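Local coordinates for protein acetyl-CoA acetyltransferase A (Ascaris suum, PDB 6BJA) that acts as a thiolase-family acetyl-CoA C-acetyltransferase of lipid metabolism, probably passing acyl groups between coenzyme A thioesters through a cysteine-bound intermediate, at residues H193-G198 against E223-L228; G198-E203 against N345-A350; D181-E186 against A325-G330. One frame throughout, in Å; residues are numbered along the deposited sequence.

Contact 1 (H193-G198 against E223-L228); sequences HAWKEG and EEYKRL. With COA (coenzyme A), chain C.
W195, in the last turn of helix 177-197, meets Y225 of the short 3-10 turn 224-226, and these two aromatic side chains make the whole contact. Their closest atoms are W195 CD1 and Y225 CE1, 3.4 Å apart. The phenol ring lies nearly parallel to the five-membered ring of the indole, with 5° between the planes, but the centroids are 4.7 Å apart and the rings are slid so far that they barely overlap. The phenol oxygen continues past the indole toward the backbone, so that Y225 OH sits 3.4 Å from W195 CB. Y225 gets there because its CG stands between the backbone N and the carbonyl carbon (chi1 80°), while CG of K226 packs over the centre of one ring face, 3.6 Å above it.

Further out, D222 accepts a hydrogen bond from W195 NE1 and F200 meets the indole ring obliquely. Y225 also rests on A191 and E192 of the helix, and E224 OE2 is hydrogen-bonded to Y188, a CoA-binding residue. At the end of 223-228, L228 CD1 comes within 3.5 Å of N1A of the coenzyme A adenine. The chemistry is therefore that of an apolar surface contact: dispersion between slid rings joins the helix end to the loop that reaches the adenine, and the D222 bond restrains how the indole can turn.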
# COMPACT_ATOMS: atom_id res chain seq x y z
N HIS A 193 4.75 -1.58 42.96
CA HIS A 193 5.47 -1.80 44.19
C HIS A 193 6.91 -2.25 43.92
O HIS A 193 7.86 -1.77 44.55
CB HIS A 193 4.75 -2.83 45.05
CG HIS A 193 5.35 -2.98 46.41
ND1 HIS A 193 6.00 -4.13 46.81
CD2 HIS A 193 5.44 -2.12 47.45
CE1 HIS A 193 6.44 -3.98 48.05
NE2 HIS A 193 6.11 -2.77 48.46
N ALA A 194 7.07 -3.16 42.97
CA ALA A 194 8.37 -3.67 42.61
C ALA A 194 9.25 -2.53 42.12
O ALA A 194 10.41 -2.42 42.52
CB ALA A 194 8.22 -4.76 41.54
N TRP A 195 8.73 -1.67 41.25
CA TRP A 195 9.54 -0.57 40.73
C TRP A 195 9.85 0.43 41.85
O TRP A 195 10.98 0.93 41.92
CB TRP A 195 8.87 0.11 39.53
CG TRP A 195 9.22 -0.63 38.27
CD1 TRP A 195 8.42 -1.44 37.53
CD2 TRP A 195 10.50 -0.64 37.64
NE1 TRP A 195 9.13 -1.96 36.45
CE2 TRP A 195 10.41 -1.47 36.50
CE3 TRP A 195 11.71 -0.01 37.92
CZ2 TRP A 195 11.50 -1.69 35.66
CZ3 TRP A 195 12.78 -0.24 37.09
CH2 TRP A 195 12.67 -1.07 35.98
N LYS A 196 8.89 0.69 42.73
CA LYS A 196 9.15 1.62 43.85
C LYS A 196 10.29 1.11 44.73
O LYS A 196 11.16 1.91 45.17
CB LYS A 196 7.87 1.82 44.68
CG LYS A 196 8.06 2.76 45.89
CD LYS A 196 6.87 2.76 46.84
CE LYS A 196 7.17 3.59 48.10
NZ LYS A 196 7.05 2.77 49.35
N GLU A 197 10.34 -0.19 44.97
CA GLU A 197 11.31 -0.77 45.89
C GLU A 197 12.62 -1.17 45.20
O GLU A 197 13.53 -1.67 45.87
CB GLU A 197 10.72 -2.00 46.57
CG GLU A 197 9.47 -1.71 47.40
CD GLU A 197 9.74 -0.82 48.60
OE1 GLU A 197 10.66 -1.13 49.39
OE2 GLU A 197 9.02 0.20 48.77
N GLY A 198 12.73 -0.98 43.88
CA GLY A 198 13.93 -1.34 43.18
C GLY A 198 14.10 -2.83 42.91
O GLY A 198 15.20 -3.31 42.71
N GLU A 223 7.19 0.74 30.99
CA GLU A 223 6.22 1.81 30.74
C GLU A 223 4.78 1.47 31.04
O GLU A 223 4.02 2.33 31.46
CB GLU A 223 6.32 2.27 29.27
CG GLU A 223 7.65 2.88 28.92
CD GLU A 223 7.66 3.62 27.59
OE1 GLU A 223 6.91 3.23 26.66
OE2 GLU A 223 8.43 4.61 27.47
N GLU A 224 4.36 0.23 30.78
CA GLU A 224 2.92 -0.06 30.79
C GLU A 224 2.29 0.11 32.15
O GLU A 224 1.13 0.52 32.24
CB GLU A 224 2.66 -1.47 30.28
CG GLU A 224 1.20 -1.97 30.50
CD GLU A 224 0.10 -1.11 29.85
OE1 GLU A 224 0.37 -0.47 28.79
OE2 GLU A 224 -1.05 -1.11 30.38
N TYR A 225 3.01 -0.23 33.22
CA TYR A 225 2.35 -0.30 34.53
C TYR A 225 1.90 1.07 35.00
O TYR A 225 1.01 1.17 35.86
CB TYR A 225 3.28 -0.95 35.56
CG TYR A 225 4.34 -0.03 36.15
CD1 TYR A 225 5.57 0.10 35.54
CD2 TYR A 225 4.10 0.67 37.31
CE1 TYR A 225 6.54 0.94 36.05
CE2 TYR A 225 5.07 1.51 37.84
CZ TYR A 225 6.28 1.63 37.21
OH TYR A 225 7.26 2.47 37.74
N LYS A 226 2.48 2.12 34.43
CA LYS A 226 2.11 3.50 34.79
C LYS A 226 0.82 3.98 34.13
O LYS A 226 0.30 5.05 34.48
CB LYS A 226 3.25 4.46 34.44
CG LYS A 226 4.56 4.08 35.10
CD LYS A 226 5.69 5.01 34.67
CE LYS A 226 7.02 4.26 34.57
NZ LYS A 226 8.17 5.18 34.35
N ARG A 227 0.29 3.19 33.20
CA ARG A 227 -0.81 3.63 32.35
C ARG A 227 -2.19 3.25 32.87
O ARG A 227 -3.19 3.62 32.27
CB ARG A 227 -0.64 3.08 30.94
CG ARG A 227 0.66 3.51 30.36
CD ARG A 227 0.75 3.41 28.85
NE ARG A 227 2.05 3.97 28.50
CZ ARG A 227 2.41 4.42 27.30
NH1 ARG A 227 1.57 4.36 26.27
NH2 ARG A 227 3.63 4.91 27.16
N LEU A 228 -2.24 2.52 33.98
CA LEU A 228 -3.53 2.14 34.56
C LEU A 228 -4.35 3.37 34.91
O LEU A 228 -3.85 4.30 35.54
CB LEU A 228 -3.33 1.29 35.81
CG LEU A 228 -4.59 0.90 36.59
CD1 LEU A 228 -5.42 -0.06 35.75
CD2 LEU A 228 -4.24 0.31 37.95
N1A COA C . -6.77 0.87 32.69
C2A COA C . -7.83 1.63 32.36
N3A COA C . -8.26 1.79 31.10
C4A COA C . -7.64 1.19 30.07
C5A COA C . -6.48 0.34 30.34
C6A COA C . -6.06 0.20 31.75
N6A COA C . -5.01 -0.57 32.10
N7A COA C . -6.07 -0.13 29.14
C8A COA C . -6.89 0.39 28.19
N9A COA C . -7.84 1.17 28.76
C1B COA C . -8.93 1.94 28.09
C2B COA C . -8.32 3.08 27.29
O2B COA C . -8.38 4.32 28.01
C3B COA C . -9.14 3.17 26.02
O3B COA C . -9.88 4.40 26.04
P3B COA C . -11.47 4.58 26.07
O7A COA C . -12.04 3.70 27.16
O8A COA C . -11.77 6.03 26.40
O9A COA C . -12.05 4.21 24.73
C4B COA C . -9.92 1.86 25.95
O4B COA C . -9.70 1.15 27.18
C5B COA C . -9.38 1.00 24.83
O5B COA C . -8.04 0.68 25.19
P1A COA C . -6.76 1.00 24.27
O1A COA C . -6.74 2.44 23.79
O2A COA C . -5.48 0.69 25.01
O3A COA C . -6.87 0.07 22.98
P2A COA C . -6.06 0.48 21.65
O4A COA C . -6.63 1.75 21.06
O5A COA C . -4.58 0.62 21.93
O6A COA C . -6.32 -0.76 20.68
CBP COA C . -5.06 -2.74 20.34
CCP COA C . -6.11 -2.07 21.20
CDP COA C . -5.60 -2.78 18.93
CEP COA C . -3.77 -1.92 20.28
CAP COA C . -4.88 -4.20 20.79
OAP COA C . -4.08 -4.87 19.80
C9P COA C . -4.26 -4.35 22.17
O9P COA C . -3.69 -3.42 22.72
N8P COA C . -4.33 -5.53 22.79
C7P COA C . -4.98 -6.71 22.28
C6P COA C . -5.18 -7.72 23.40
C5P COA C . -4.28 -8.90 23.14
O5P COA C . -4.72 -9.90 22.57
N4P COA C . -3.02 -8.76 23.51
C3P COA C . -2.05 -9.80 23.21
C2P COA C . -1.78 -10.76 24.34
S1P COA C . -1.77 -12.45 23.72

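Contact 2 (G198-E203 against N345-A350); sequences GAFNKE and NVRGGA
R347 reaches the loop that follows helix 177-197 and meets A199 and F200 there. The segment 345-350 begins with a type I turn from N345 to G348, closed by the bond from G348 N to N345 O. At the start of the turn the N345 side chain is held by E324 and by the backbone of I322, while V346 packs on L319.

R347 does the touching. Its CB meets F200 CZ at 3.6 Å, and from there the chain runs extended from CG to NE, sliding past the phenyl ring in the opposite direction. The guanidinium is turned almost perpendicular to that ring, with 89° between the planes. A199 CB lies over one guanidinium face, 3.7 Å from R347 NE and offset toward the rim. R347 NH1 is also 3.0 Å from A199 O, but the angle is too poor for a hydrogen bond. E203 OE2 and R347 NH1, 4.6 Å apart, are too far for a direct salt bridge and are joined through a water, which accepts from R347 NH1 at 2.8 Å and donates to E203 OE2 at 2.6 Å. R347 NH1 also makes a weak hydrogen bond to the backbone O of H370 on helix 357-371. At the backbone, R347 O lies at the edge of the F200 ring, near its plane, 3.4 Å from F200 CZ; this buried carbonyl has no hydrogen-bonding partner in the model. G348 and G349 lead on to A350, with G349 at the N-cap position of helix 350-353.

Around the contact, A194 of helix 177-197 packs against A199, F200 and R347, while helix 357-371 meets R347 through A371 and E203 through V366 and H370. R18 of strand 11-23 forms a salt bridge with E203 and a cation-pi contact with F200.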
# COMPACT_ATOMS: atom_id res chain seq x y z
N GLY A 198 12.73 -0.98 43.88
CA GLY A 198 13.93 -1.34 43.18
C GLY A 198 14.10 -2.83 42.91
O GLY A 198 15.20 -3.31 42.71
N ALA A 199 13.00 -3.57 42.92
CA ALA A 199 13.09 -5.02 42.83
C ALA A 199 13.54 -5.54 41.47
O ALA A 199 13.95 -6.70 41.38
CB ALA A 199 11.75 -5.62 43.18
N PHE A 200 13.50 -4.69 40.45
CA PHE A 200 13.92 -5.09 39.12
C PHE A 200 15.34 -4.63 38.84
O PHE A 200 15.83 -4.76 37.71
CB PHE A 200 12.97 -4.53 38.03
CG PHE A 200 11.60 -5.17 37.99
CD1 PHE A 200 11.48 -6.51 37.74
CD2 PHE A 200 10.47 -4.42 38.19
CE1 PHE A 200 10.23 -7.10 37.67
CE2 PHE A 200 9.21 -5.01 38.10
CZ PHE A 200 9.12 -6.35 37.85
N ASN A 201 16.04 -4.11 39.85
CA ASN A 201 17.36 -3.53 39.60
C ASN A 201 18.45 -4.52 39.30
O ASN A 201 19.49 -4.13 38.75
CB ASN A 201 17.78 -2.67 40.78
CG ASN A 201 17.00 -1.37 40.86
OD1 ASN A 201 16.17 -1.07 40.00
ND2 ASN A 201 17.25 -0.60 41.91
N LYS A 202 18.26 -5.81 39.60
CA LYS A 202 19.28 -6.81 39.24
C LYS A 202 19.19 -7.24 37.79
O LYS A 202 20.17 -7.74 37.24
CB LYS A 202 19.17 -8.07 40.10
CG LYS A 202 19.40 -7.80 41.59
CD LYS A 202 19.38 -9.07 42.42
CE LYS A 202 17.99 -9.68 42.47
NZ LYS A 202 17.97 -10.91 43.36
N GLU A 203 18.01 -7.10 37.19
CA GLU A 203 17.74 -7.69 35.89
C GLU A 203 17.61 -6.73 34.73
O GLU A 203 17.82 -7.13 33.58
CB GLU A 203 16.45 -8.52 35.97
CG GLU A 203 15.13 -7.74 36.00
CD GLU A 203 13.99 -8.62 36.46
OE1 GLU A 203 12.98 -8.80 35.71
OE2 GLU A 203 14.09 -9.13 37.61
N ASN A 345 3.78 -14.58 40.31
CA ASN A 345 4.07 -13.29 39.68
C ASN A 345 4.25 -12.19 40.72
O ASN A 345 3.55 -11.19 40.68
CB ASN A 345 2.97 -12.91 38.69
CG ASN A 345 2.86 -13.89 37.54
OD1 ASN A 345 3.64 -14.83 37.44
ND2 ASN A 345 1.86 -13.68 36.68
N VAL A 346 5.20 -12.39 41.61
CA VAL A 346 5.25 -11.53 42.79
C VAL A 346 5.66 -10.09 42.50
O VAL A 346 5.44 -9.20 43.35
CB VAL A 346 6.18 -12.13 43.88
CG1 VAL A 346 5.64 -13.46 44.34
CG2 VAL A 346 7.62 -12.25 43.40
N ARG A 347 6.26 -9.85 41.32
CA ARG A 347 6.62 -8.51 40.90
C ARG A 347 5.72 -8.00 39.79
O ARG A 347 6.02 -7.00 39.14
CB ARG A 347 8.11 -8.50 40.52
CG ARG A 347 8.92 -8.55 41.82
CD ARG A 347 10.36 -8.90 41.61
NE ARG A 347 10.94 -9.22 42.92
CZ ARG A 347 12.22 -9.53 43.09
NH1 ARG A 347 13.07 -9.54 42.06
NH2 ARG A 347 12.64 -9.82 44.33
N GLY A 348 4.57 -8.64 39.62
CA GLY A 348 3.63 -8.26 38.58
C GLY A 348 3.86 -9.12 37.36
O GLY A 348 4.87 -9.79 37.25
N GLY A 349 2.89 -9.13 36.46
CA GLY A 349 3.00 -9.91 35.24
C GLY A 349 2.63 -9.09 34.03
O GLY A 349 2.42 -7.87 34.11
N ALA A 350 2.56 -9.76 32.89
CA ALA A 350 2.42 -9.06 31.62
C ALA A 350 1.19 -8.17 31.47
O ALA A 350 1.19 -7.27 30.63
CB ALA A 350 2.44 -10.09 30.50
O HOH W 1 12.57 -10.31 39.42

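Contact 3 (D181-E186 against A325-G330); sequences DAYAIE and AFSVTG
Helix 177-197 meets the start of helix 327-337 closely, with the CA atoms of A184 and S327 5.8 Å apart. This is helix packing within the thiolase fold, between a helix of the N-terminal family region and one of the C-terminal region. The small side chains of A184 and S327 probably allow so close an approach. Within the second segment, the first turn is drawn together by the bond from T329 N to F326 O.

Y183 is the large side chain at this interface. With its CG anti to the backbone N (chi1 -176°), the ring reaches across to the first turn of the other helix. S327 O lies over one face of the ring, 3.9 Å above its plane and offset toward the rim, while Y183 CD1 touches S327 CB at 3.6 Å. Y183 OH, 3.5 Å from G330 CA, occupies the space that a side chain on G330 would need, and it is hydrogen-bonded to E324 just before the segment.

F326 turns away from this interface to pack on A166 of helix 162-172 and touches the coenzyme A, whose pocket also includes A325. A325 O is hydrogen-bonded to S254, joining the loop that leads into helix 327-337 to a residue that binds CoA. S327 OG is within hydrogen-bonding reach of two backbone carbonyls, N252 O and L180 O, which must share its one proton, and it also meets the methyl group A184 CB and the ring carbon Y183 CD1, each at 3.5 Å.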
# COMPACT_ATOMS: atom_id res chain seq x y z
N ASP A 181 -10.86 -8.30 36.59
CA ASP A 181 -10.46 -6.91 36.82
C ASP A 181 -9.64 -6.78 38.11
O ASP A 181 -8.63 -6.07 38.12
CB ASP A 181 -11.69 -5.99 36.90
CG ASP A 181 -12.26 -5.64 35.53
OD1 ASP A 181 -11.62 -5.99 34.49
OD2 ASP A 181 -13.34 -5.01 35.50
N ALA A 182 -10.05 -7.47 39.17
CA ALA A 182 -9.29 -7.41 40.42
C ALA A 182 -7.89 -7.99 40.21
O ALA A 182 -6.93 -7.47 40.73
CB ALA A 182 -10.02 -8.15 41.53
N TYR A 183 -7.79 -9.06 39.43
CA TYR A 183 -6.50 -9.66 39.12
C TYR A 183 -5.62 -8.68 38.38
O TYR A 183 -4.43 -8.55 38.69
CB TYR A 183 -6.70 -10.94 38.29
CG TYR A 183 -5.39 -11.64 38.03
CD1 TYR A 183 -4.57 -11.23 36.98
CD2 TYR A 183 -4.96 -12.68 38.84
CE1 TYR A 183 -3.35 -11.84 36.77
CE2 TYR A 183 -3.73 -13.30 38.62
CZ TYR A 183 -2.93 -12.86 37.60
OH TYR A 183 -1.71 -13.48 37.40
N ALA A 184 -6.18 -7.99 37.40
CA ALA A 184 -5.43 -7.05 36.60
C ALA A 184 -4.92 -5.92 37.47
O ALA A 184 -3.74 -5.57 37.43
CB ALA A 184 -6.29 -6.49 35.45
N ILE A 185 -5.82 -5.35 38.25
CA ILE A 185 -5.43 -4.21 39.07
C ILE A 185 -4.33 -4.62 40.05
O ILE A 185 -3.40 -3.84 40.28
CB ILE A 185 -6.66 -3.62 39.77
CG1 ILE A 185 -7.47 -2.87 38.71
CG2 ILE A 185 -6.27 -2.65 40.88
CD1 ILE A 185 -8.83 -2.41 39.18
N GLU A 186 -4.37 -5.86 40.54
CA GLU A 186 -3.33 -6.36 41.45
C GLU A 186 -1.98 -6.60 40.73
O GLU A 186 -0.92 -6.42 41.33
CB GLU A 186 -3.81 -7.63 42.12
CG GLU A 186 -2.84 -8.31 43.08
CD GLU A 186 -2.52 -7.52 44.35
OE1 GLU A 186 -3.05 -6.42 44.53
OE2 GLU A 186 -1.71 -8.03 45.14
N ALA A 325 -0.94 -13.59 29.56
CA ALA A 325 -1.50 -13.21 28.28
C ALA A 325 -2.79 -12.44 28.54
O ALA A 325 -3.05 -11.41 27.92
CB ALA A 325 -1.75 -14.42 27.43
N PHE A 326 -3.56 -12.95 29.50
CA PHE A 326 -4.80 -12.34 29.97
C PHE A 326 -4.85 -12.55 31.47
O PHE A 326 -4.17 -13.43 31.98
CB PHE A 326 -6.02 -12.97 29.30
CG PHE A 326 -5.98 -12.87 27.81
CD1 PHE A 326 -6.51 -11.77 27.18
CD2 PHE A 326 -5.35 -13.85 27.06
CE1 PHE A 326 -6.44 -11.65 25.81
CE2 PHE A 326 -5.26 -13.74 25.69
CZ PHE A 326 -5.80 -12.63 25.06
N SER A 327 -5.68 -11.79 32.18
CA SER A 327 -5.86 -12.05 33.60
C SER A 327 -6.33 -13.49 33.83
O SER A 327 -5.94 -14.15 34.80
CB SER A 327 -6.88 -11.08 34.19
OG SER A 327 -6.31 -9.79 34.31
N VAL A 328 -7.18 -14.00 32.95
CA VAL A 328 -7.68 -15.36 33.13
C VAL A 328 -6.54 -16.38 33.07
O VAL A 328 -6.64 -17.44 33.68
CB VAL A 328 -8.78 -15.72 32.10
CG1 VAL A 328 -8.32 -15.52 30.64
CG2 VAL A 328 -9.28 -17.15 32.31
N THR A 329 -5.45 -16.07 32.35
CA THR A 329 -4.32 -17.00 32.30
C THR A 329 -3.77 -17.26 33.71
O THR A 329 -3.50 -18.40 34.09
CB THR A 329 -3.21 -16.45 31.42
OG1 THR A 329 -3.80 -15.87 30.25
CG2 THR A 329 -2.23 -17.55 31.02
N GLY A 330 -3.59 -16.19 34.47
CA GLY A 330 -3.12 -16.30 35.84
C GLY A 330 -4.10 -16.99 36.75
O GLY A 330 -3.75 -17.91 37.50

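In the fold
Contacts 1 and 3 both use helix 177-197, and contact 2 uses the loop that follows it from G198, where a Schellman motif ends the helix. Contacts 1 and 2 share that glycine, have centres about 9 Å apart and touch, notably through A194 and F200. Contact 3 lies about 16 Å, centre to centre, from each, and meets contact 2 where Y183 approaches N345. Along the chain the segments of contact 2 alternate with those of contact 1 and of contact 3, whereas both segments of contact 1 fall between the two of contact 3. In contacts 1 and 3 the segments that pack on this helix are the ones that carry coenzyme A pocket residues.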